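Local coordinates for aminoglycoside 6-N-acetyltransferase type Ib11 (Salmonella typhimurium, PDB 2PRB), which probably transfers an acetyl group from acetyl-CoA to the 6'-amino group of aminoglycosides such as kanamycin B, giving resistance to these antibiotics, at residues E28-S33 / D105-N110. The protein carries 2 engineered substitutions. Residues are numbered along the deposited sequence; the frame is centred on the assembly and turned at random.
Sequences EWLNRS and DQLLAN. Engineered in segment 105-110: Gln-106 (natural residue Leu), Leu-107 (natural residue Ser). With COA (coenzyme A), chain B.
Trp-29 of helix 23-29 meets Ala-109 through a CH-pi contact. The methyl CB of Ala-109 sits over one face of the indole, 3.4 Å from the centroid of the five-membered ring of Trp-29 and 15° off its normal. The Trp-29 CG lies anti to its own carbonyl carbon (chi1 -67°), and with chi2 near 0° this lays one face of the indole against the methyl. Leu-107 CD1 approaches the indole obliquely, nearest to CE3 of Trp-29 at 4.2 Å. Pro-76 of strand 75-84, which pairs antiparallel with strand 101-108, also touches Trp-29.

Leu-30 starts away from the strand, but its CD2 reaches back to Leu-107 CD2 at 3.8 Å. The two leucine side chains cross at about a right angle, and Ile-35 touches both. Leu-107 and its neighbour Gln-106 are engineered residues.

Strand 101-108 belongs to the mixed sheet of the GNAT fold, and its end binds coenzyme A. Leu-108 N donates to the pantetheine carbonyl O9P of coenzyme A at 2.7 Å. Leu-107 packs instead against Trp-29 and Leu-30.

A type I turn from Trp-29 leads to Arg-32, the N-cap residue of helix 33-36. The Arg-32 chain is extended, and its NH1 donates to Ala-109 O at 2.9 Å (159°). That oxygen lies in the guanidinium plane, whereas the donor stands above the carbonyl plane. His-34 NE2 is a second partner of this carbonyl. A weak hydrogen bond runs from Arg-32 NH1 to Asn-110 OD1, while Asn-110 ND2 is hydrogen-bonded to Gln-113 OE1. Arg-32 NH2 donates to Glu-28 OE2 at 2.9 Å in a salt bridge, and Trp-29 CD1 lies against one guanidinium face.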
ATOM      1  N   GLU A  28      13.795  10.966  -0.742  1.00 11.48           N
ATOM      2  CA  GLU A  28      13.310  12.293  -1.127  1.00 11.67           C
ATOM      3  C   GLU A  28      11.784  12.378  -1.051  1.00 11.39           C
ATOM      4  O   GLU A  28      11.233  13.341  -0.507  1.00 11.30           O
ATOM      5  CB  GLU A  28      13.789  12.677  -2.526  1.00 12.07           C
ATOM      6  CG  GLU A  28      13.479  14.128  -2.883  1.00 13.09           C
ATOM      7  CD  GLU A  28      13.624  14.437  -4.360  1.00 15.40           C
ATOM      8  OE1 GLU A  28      14.199  13.611  -5.106  1.00 16.95           O
ATOM      9  OE2 GLU A  28      13.160  15.518  -4.773  1.00 16.72           O
ATOM     10  N   TRP A  29      11.110  11.365  -1.593  1.00 11.31           N
ATOM     11  CA  TRP A  29       9.648  11.319  -1.600  1.00 11.29           C
ATOM     12  C   TRP A  29       9.064  11.358  -0.189  1.00 11.29           C
ATOM     13  O   TRP A  29       8.104  12.088   0.073  1.00 11.05           O
ATOM     14  CB  TRP A  29       9.152  10.054  -2.304  1.00 11.35           C
ATOM     15  CG  TRP A  29       9.429   9.973  -3.778  1.00 11.57           C
ATOM     16  CD1 TRP A  29       9.945  10.952  -4.590  1.00 11.53           C
ATOM     17  CD2 TRP A  29       9.160   8.852  -4.623  1.00 11.77           C
ATOM     18  NE1 TRP A  29      10.031  10.494  -5.885  1.00 11.68           N
ATOM     19  CE2 TRP A  29       9.553   9.208  -5.933  1.00 11.42           C
ATOM     20  CE3 TRP A  29       8.629   7.572  -4.399  1.00 11.78           C
ATOM     21  CZ2 TRP A  29       9.427   8.331  -7.020  1.00 11.88           C
ATOM     22  CZ3 TRP A  29       8.507   6.700  -5.481  1.00 11.83           C
ATOM     23  CH2 TRP A  29       8.905   7.086  -6.773  1.00 11.58           C
ATOM     24  N   LEU A  30       9.652  10.576   0.713  1.00 11.16           N
ATOM     25  CA  LEU A  30       9.145  10.440   2.077  1.00 11.30           C
ATOM     26  C   LEU A  30       9.312  11.705   2.929  1.00 11.56           C
ATOM     27  O   LEU A  30       8.798  11.775   4.047  1.00 11.93           O
ATOM     28  CB  LEU A  30       9.776   9.229   2.775  1.00 11.19           C
ATOM     29  CG  LEU A  30       9.403   7.841   2.240  1.00 10.86           C
ATOM     30  CD1 LEU A  30      10.187   6.773   2.981  1.00 10.88           C
ATOM     31  CD2 LEU A  30       7.898   7.576   2.336  1.00 11.13           C
ATOM     32  N   ASN A  31      10.023  12.693   2.392  1.00 11.81           N
ATOM     33  CA  ASN A  31      10.195  13.981   3.059  1.00 12.08           C
ATOM     34  C   ASN A  31       9.427  15.125   2.391  1.00 12.45           C
ATOM     35  O   ASN A  31       9.555  16.289   2.789  1.00 12.64           O
ATOM     36  CB  ASN A  31      11.682  14.317   3.200  1.00 12.14           C
ATOM     37  CG  ASN A  31      12.361  13.489   4.268  1.00 11.97           C
ATOM     38  OD1 ASN A  31      13.020  12.490   3.973  1.00 12.61           O
ATOM     39  ND2 ASN A  31      12.187  13.886   5.522  1.00 10.92           N
ATOM     40  N   ARG A  32       8.621  14.790   1.386  1.00 12.67           N
ATOM     41  CA  ARG A  32       7.737  15.767   0.751  1.00 12.99           C
ATOM     42  C   ARG A  32       6.505  15.981   1.626  1.00 13.12           C
ATOM     43  O   ARG A  32       5.942  15.021   2.158  1.00 12.83           O
ATOM     44  CB  ARG A  32       7.351  15.328  -0.666  1.00 12.90           C
ATOM     45  CG  ARG A  32       8.543  15.303  -1.620  1.00 12.89           C
ATOM     46  CD  ARG A  32       8.169  14.941  -3.050  1.00 13.33           C
ATOM     47  NE  ARG A  32       9.345  15.032  -3.920  1.00 14.59           N
ATOM     48  CZ  ARG A  32       9.403  14.606  -5.179  1.00 15.12           C
ATOM     49  NH1 ARG A  32       8.353  14.034  -5.755  1.00 15.72           N
ATOM     50  NH2 ARG A  32      10.531  14.746  -5.865  1.00 15.22           N
ATOM     51  N   SER A  33       6.099  17.240   1.772  1.00 13.48           N
ATOM     52  CA  SER A  33       5.047  17.611   2.721  1.00 14.14           C
ATOM     53  C   SER A  33       3.739  16.828   2.554  1.00 13.96           C
ATOM     54  O   SER A  33       3.116  16.451   3.547  1.00 13.90           O
ATOM     55  CB  SER A  33       4.786  19.123   2.694  1.00 14.43           C
ATOM     56  OG  SER A  33       4.297  19.539   1.435  1.00 16.86           O
ATOM     57  N   ASP A 105      -0.414  -0.659   1.052  1.00  9.98           N
ATOM     58  CA  ASP A 105      -0.196   0.749   1.358  1.00 10.75           C
ATOM     59  C   ASP A 105       0.447   1.378   0.134  1.00 10.56           C
ATOM     60  O   ASP A 105       1.159   0.699  -0.608  1.00 10.23           O
ATOM     61  CB  ASP A 105       0.729   0.904   2.566  1.00 11.52           C
ATOM     62  CG  ASP A 105       0.041   0.590   3.877  1.00 14.14           C
ATOM     63  OD1 ASP A 105      -0.887   1.333   4.264  1.00 18.02           O
ATOM     64  OD2 ASP A 105       0.441  -0.392   4.533  1.00 17.51           O
ATOM     65  N   GLN A 106       0.198   2.666  -0.094  1.00 10.46           N
ATOM     66  CA  GLN A 106       0.763   3.331  -1.270  1.00 10.65           C
ATOM     67  C   GLN A 106       0.776   4.849  -1.159  1.00 10.34           C
ATOM     68  O   GLN A 106       0.060   5.431  -0.343  1.00  9.90           O
ATOM     69  CB  GLN A 106       0.050   2.889  -2.564  1.00 10.84           C
ATOM     70  CG  GLN A 106      -1.362   3.444  -2.770  1.00 13.09           C
ATOM     71  CD  GLN A 106      -2.331   3.017  -1.689  1.00 15.27           C
ATOM     72  OE1 GLN A 106      -2.953   3.858  -1.036  1.00 18.28           O
ATOM     73  NE2 GLN A 106      -2.454   1.709  -1.479  1.00 15.77           N
ATOM     74  N   LEU A 107       1.600   5.472  -1.996  1.00 10.16           N
ATOM     75  CA  LEU A 107       1.722   6.922  -2.052  1.00 10.27           C
ATOM     76  C   LEU A 107       2.052   7.363  -3.476  1.00 10.67           C
ATOM     77  O   LEU A 107       2.699   6.627  -4.225  1.00 10.39           O
ATOM     78  CB  LEU A 107       2.809   7.405  -1.078  1.00 10.10           C
ATOM     79  CG  LEU A 107       4.269   6.987  -1.313  1.00 10.00           C
ATOM     80  CD1 LEU A 107       4.998   7.970  -2.237  1.00  9.48           C
ATOM     81  CD2 LEU A 107       5.002   6.868   0.013  1.00  9.87           C
ATOM     82  N   LEU A 108       1.604   8.557  -3.842  1.00 11.19           N
ATOM     83  CA  LEU A 108       2.027   9.179  -5.094  1.00 11.93           C
ATOM     84  C   LEU A 108       3.118  10.200  -4.796  1.00 12.30           C
ATOM     85  O   LEU A 108       2.982  11.011  -3.881  1.00 12.23           O
ATOM     86  CB  LEU A 108       0.843   9.835  -5.815  1.00 12.09           C
ATOM     87  CG  LEU A 108      -0.252   8.922  -6.382  1.00 12.36           C
ATOM     88  CD1 LEU A 108      -1.446   9.740  -6.866  1.00 13.02           C
ATOM     89  CD2 LEU A 108       0.279   8.037  -7.506  1.00 12.81           C
ATOM     90  N   ALA A 109       4.196  10.148  -5.576  1.00 12.82           N
ATOM     91  CA  ALA A 109       5.397  10.959  -5.343  1.00 13.55           C
ATOM     92  C   ALA A 109       5.205  12.465  -5.552  1.00 14.19           C
ATOM     93  O   ALA A 109       5.766  13.275  -4.809  1.00 14.08           O
ATOM     94  CB  ALA A 109       6.527  10.459  -6.219  1.00 13.30           C
ATOM     95  N   ASN A 110       4.417  12.826  -6.561  1.00 15.12           N
ATOM     96  CA  ASN A 110       4.299  14.219  -7.000  1.00 16.08           C
ATOM     97  C   ASN A 110       2.987  14.876  -6.577  1.00 16.68           C
ATOM     98  O   ASN A 110       1.905  14.422  -6.952  1.00 16.74           O
ATOM     99  CB  ASN A 110       4.482  14.309  -8.522  1.00 16.15           C
ATOM    100  CG  ASN A 110       5.815  13.737  -8.989  1.00 16.64           C
ATOM    101  OD1 ASN A 110       6.877  14.135  -8.511  1.00 17.62           O
ATOM    102  ND2 ASN A 110       5.762  12.801  -9.934  1.00 17.42           N
TER
HETATM  103  N1A COA B 501     -13.148  14.018   1.609  1.00 32.94           N
HETATM  104  C2A COA B 501     -13.840  13.158   0.775  1.00 32.91           C
HETATM  105  N3A COA B 501     -13.324  12.848  -0.471  1.00 32.84           N
HETATM  106  C4A COA B 501     -12.143  13.384  -0.882  1.00 32.47           C
HETATM  107  C5A COA B 501     -11.431  14.248  -0.056  1.00 32.78           C
HETATM  108  C6A COA B 501     -11.943  14.567   1.201  1.00 32.90           C
HETATM  109  N6A COA B 501     -11.215  15.270   2.065  1.00 33.50           N
HETATM  110  N7A COA B 501     -10.309  14.619  -0.714  1.00 32.70           N
HETATM  111  C8A COA B 501     -10.293  14.014  -1.925  1.00 32.44           C
HETATM  112  N9A COA B 501     -11.424  13.246  -2.043  1.00 32.12           N
HETATM  113  C1B COA B 501     -11.751  12.272  -3.103  1.00 31.26           C
HETATM  114  C2B COA B 501     -11.758  12.867  -4.502  1.00 31.19           C
HETATM  115  O2B COA B 501     -12.977  13.519  -4.766  1.00 31.39           O
HETATM  116  C3B COA B 501     -11.551  11.640  -5.370  1.00 30.88           C
HETATM  117  O3B COA B 501     -12.783  11.010  -5.648  1.00 31.92           O
HETATM  118  P3B COA B 501     -13.677  11.320  -6.952  1.00 33.33           P
HETATM  119  O7A COA B 501     -13.009  10.709  -8.159  1.00 32.99           O
HETATM  120  O8A COA B 501     -13.829  12.809  -7.155  1.00 33.33           O
HETATM  121  O9A COA B 501     -15.040  10.699  -6.753  1.00 32.96           O
HETATM  122  C4B COA B 501     -10.760  10.691  -4.477  1.00 29.64           C
HETATM  123  O4B COA B 501     -10.825  11.205  -3.157  1.00 30.27           O
HETATM  124  C5B COA B 501      -9.306  10.559  -4.905  1.00 27.74           C
HETATM  125  O5B COA B 501      -9.178   9.632  -5.961  1.00 24.97           O
HETATM  126  P1A COA B 501      -7.778   9.565  -6.754  1.00 23.34           P
HETATM  127  O1A COA B 501      -7.615  10.796  -7.611  1.00 23.75           O
HETATM  128  O2A COA B 501      -7.653   8.298  -7.568  1.00 23.71           O
HETATM  129  O3A COA B 501      -6.730   9.563  -5.532  1.00 21.95           O
HETATM  130  P2A COA B 501      -5.179   9.948  -5.695  1.00 21.03           P
HETATM  131  O4A COA B 501      -4.777   9.889  -7.148  1.00 20.30           O
HETATM  132  O5A COA B 501      -4.885  11.297  -5.083  1.00 20.90           O
HETATM  133  O6A COA B 501      -4.447   8.775  -4.870  1.00 19.49           O
HETATM  134  CBP COA B 501      -3.549   8.484  -2.634  1.00 16.97           C
HETATM  135  CCP COA B 501      -4.794   8.500  -3.525  1.00 17.35           C
HETATM  136  CDP COA B 501      -3.995   8.157  -1.209  1.00 16.38           C
HETATM  137  CEP COA B 501      -2.621   7.371  -3.128  1.00 16.50           C
HETATM  138  CAP COA B 501      -2.846   9.851  -2.707  1.00 16.81           C
HETATM  139  OAP COA B 501      -3.745  10.921  -2.485  1.00 17.12           O
HETATM  140  C9P COA B 501      -1.637   9.968  -1.812  1.00 17.13           C
HETATM  141  O9P COA B 501      -0.409   9.436  -2.238  1.00 16.38           O
HETATM  142  N8P COA B 501      -1.790  10.587  -0.639  1.00 17.98           N
HETATM  143  C7P COA B 501      -0.674  10.903   0.242  1.00 18.65           C
HETATM  144  C6P COA B 501      -0.136   9.689   1.004  1.00 19.51           C
HETATM  145  C5P COA B 501      -1.253   8.841   1.578  1.00 20.76           C
HETATM  146  O5P COA B 501      -2.247   9.365   2.106  1.00 19.47           O
HETATM  147  N4P COA B 501      -1.097   7.519   1.485  1.00 21.80           N
HETATM  148  C3P COA B 501      -2.150   6.590   1.856  1.00 24.01           C
HETATM  149  C2P COA B 501      -2.170   6.303   3.352  1.00 25.91           C
HETATM  150  S1P COA B 501      -3.424   5.073   3.792  1.00 29.51           S